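Local atomic coordinates of putative carboxylesterase (Lactobacillus plantarum WCFS1, PDB entry 3BJR), a protein that probably hydrolyses carboxylic ester bonds, as an enzyme of the alpha/beta-hydrolase fold. Residues Q199-D204 with T229-A234. Residues are numbered along the deposited sequence; the frame is centred on the assembly and turned at random.
Sequences QHVNSD and TALATA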
loop_
_atom_site.group_PDB
_atom_site.type_symbol
_atom_site.label_atom_id
_atom_site.label_comp_id
_atom_site.label_asym_id
_atom_site.label_seq_id
_atom_site.Cartn_x
_atom_site.Cartn_y
_atom_site.Cartn_z
ATOM N N GLN A 199 -9.485 -1.871 16.559
ATOM C CA GLN A 199 -10.404 -2.714 17.355
ATOM C C GLN A 199 -11.869 -2.220 17.327
ATOM O O GLN A 199 -12.787 -2.969 17.707
ATOM C CB GLN A 199 -9.919 -2.797 18.808
ATOM C CG GLN A 199 -8.557 -3.473 18.974
ATOM C CD GLN A 199 -8.045 -3.439 20.414
ATOM O OE1 GLN A 199 -8.634 -2.801 21.303
ATOM N NE2 GLN A 199 -6.927 -4.107 20.639
ATOM N N HIS A 200 -12.068 -0.978 16.867
ATOM C CA HIS A 200 -13.391 -0.319 16.865
ATOM C C HIS A 200 -13.875 0.158 15.480
ATOM O O HIS A 200 -14.649 1.142 15.365
ATOM C CB HIS A 200 -13.388 0.819 17.901
ATOM C CG HIS A 200 -12.974 0.362 19.268
ATOM N ND1 HIS A 200 -11.682 0.498 19.739
ATOM C CD2 HIS A 200 -13.665 -0.285 20.237
ATOM C CE1 HIS A 200 -11.604 -0.023 20.952
ATOM N NE2 HIS A 200 -12.793 -0.503 21.278
ATOM N N VAL A 201 -13.396 -0.559 14.452
ATOM C CA VAL A 201 -13.841 -0.387 13.084
ATOM C C VAL A 201 -15.230 -1.027 13.027
ATOM O O VAL A 201 -15.401 -2.182 13.426
ATOM C CB VAL A 201 -12.880 -1.027 12.088
ATOM C CG1 VAL A 201 -13.540 -1.140 10.688
ATOM C CG2 VAL A 201 -11.599 -0.220 12.057
ATOM N N ASN A 202 -16.206 -0.255 12.545
ATOM C CA ASN A 202 -17.603 -0.661 12.490
ATOM C C ASN A 202 -18.142 -0.273 11.139
ATOM O O ASN A 202 -17.416 0.304 10.341
ATOM C CB ASN A 202 -18.368 0.038 13.601
ATOM C CG ASN A 202 -18.241 1.549 13.524
ATOM O OD1 ASN A 202 -18.677 2.156 12.553
ATOM N ND2 ASN A 202 -17.651 2.160 14.550
ATOM N N SER A 203 -19.426 -0.525 10.899
ATOM C CA SER A 203 -20.043 -0.282 9.586
ATOM C C SER A 203 -20.187 1.197 9.264
ATOM O O SER A 203 -20.420 1.548 8.104
ATOM C CB SER A 203 -21.407 -0.999 9.472
ATOM O OG SER A 203 -22.361 -0.494 10.398
ATOM N N ASP A 204 -20.071 2.053 10.286
ATOM C CA ASP A 204 -20.119 3.506 10.078
ATOM C C ASP A 204 -18.764 4.094 9.649
ATOM O O ASP A 204 -18.684 5.304 9.317
ATOM C CB ASP A 204 -20.638 4.242 11.332
ATOM C CG ASP A 204 -22.067 3.886 11.690
ATOM O OD1 ASP A 204 -22.896 3.764 10.753
ATOM O OD2 ASP A 204 -22.309 3.760 12.927
ATOM N N THR A 229 -6.249 -4.144 7.699
ATOM C CA THR A 229 -6.832 -5.472 7.834
ATOM C C THR A 229 -8.232 -5.414 8.460
ATOM O O THR A 229 -9.120 -6.164 8.055
ATOM C CB THR A 229 -5.912 -6.360 8.646
ATOM O OG1 THR A 229 -4.614 -6.327 8.060
ATOM C CG2 THR A 229 -6.373 -7.812 8.639
ATOM N N ALA A 230 -8.438 -4.499 9.406
ATOM C CA ALA A 230 -9.729 -4.339 10.067
ATOM C C ALA A 230 -10.672 -3.686 9.090
ATOM O O ALA A 230 -11.841 -4.033 9.032
ATOM C CB ALA A 230 -9.611 -3.492 11.363
ATOM N N LEU A 231 -10.195 -2.689 8.359
ATOM C CA LEU A 231 -11.041 -2.084 7.339
ATOM C C LEU A 231 -11.476 -3.157 6.312
ATOM O O LEU A 231 -12.661 -3.294 6.008
ATOM C CB LEU A 231 -10.320 -0.918 6.660
ATOM C CG LEU A 231 -10.023 0.324 7.510
ATOM C CD1 LEU A 231 -9.079 1.264 6.738
ATOM C CD2 LEU A 231 -11.297 1.042 7.937
ATOM N N ALA A 232 -10.510 -3.918 5.802
ATOM C CA ALA A 232 -10.756 -4.979 4.812
ATOM C C ALA A 232 -11.742 -6.027 5.311
ATOM O O ALA A 232 -12.616 -6.470 4.560
ATOM C CB ALA A 232 -9.445 -5.625 4.421
ATOM N N THR A 233 -11.593 -6.435 6.573
ATOM C CA THR A 233 -12.495 -7.419 7.195
ATOM C C THR A 233 -13.899 -6.842 7.362
ATOM O O THR A 233 -14.875 -7.518 7.131
ATOM C CB THR A 233 -11.970 -7.868 8.555
ATOM O OG1 THR A 233 -10.675 -8.429 8.380
ATOM C CG2 THR A 233 -12.881 -8.905 9.170
ATOM N N ALA A 234 -13.999 -5.577 7.727
ATOM C CA ALA A 234 -15.306 -4.931 7.877
ATOM C C ALA A 234 -15.897 -4.489 6.511
ATOM O O ALA A 234 -16.999 -3.935 6.448
ATOM C CB ALA A 234 -15.183 -3.715 8.827
#
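Val201 packs against Ala230 and Leu231 of helix 222-233 and Ala234 just beyond residue 233, a worked example of one branched residue fastening a loop to a helix through apolar contact. The loop runs between strands 165-168 and 208-213 of the alpha/beta-hydrolase sheet, and the helix leads on to strand 238-243. Val201 CB faces the helix, 4.2 Å from Ala230 CB. CG2, on the branch beside the backbone N, lies against the same methyl, 3.9 Å from Ala230 CB. CG1, anti to the backbone N (chi1 166°), reaches between three groups: Ala234 CB at 3.6 Å, the backbone Ala230 O at 3.7 Å, and, more distantly, Leu231 CD2 at 4.2 Å. Ala230 O already accepts from Ala234 N (3.0 Å), and CG1 lies beside it as a van der Waals neighbour. Ile236 also touches both Val201 and Leu231, and Leu231 continues inward onto Ile210. One residue on, the loop folds into an Asx turn, Asn202 OD1 accepting from Asp204 N at 2.7 Å, a bent bond (130°) in the carbonyl plane, while Asn202 ND2 bonds to Asp143 O of helix 133-153. Between Val201 and the helix, methyl contacts do the joining; they favour close fit over strict direction.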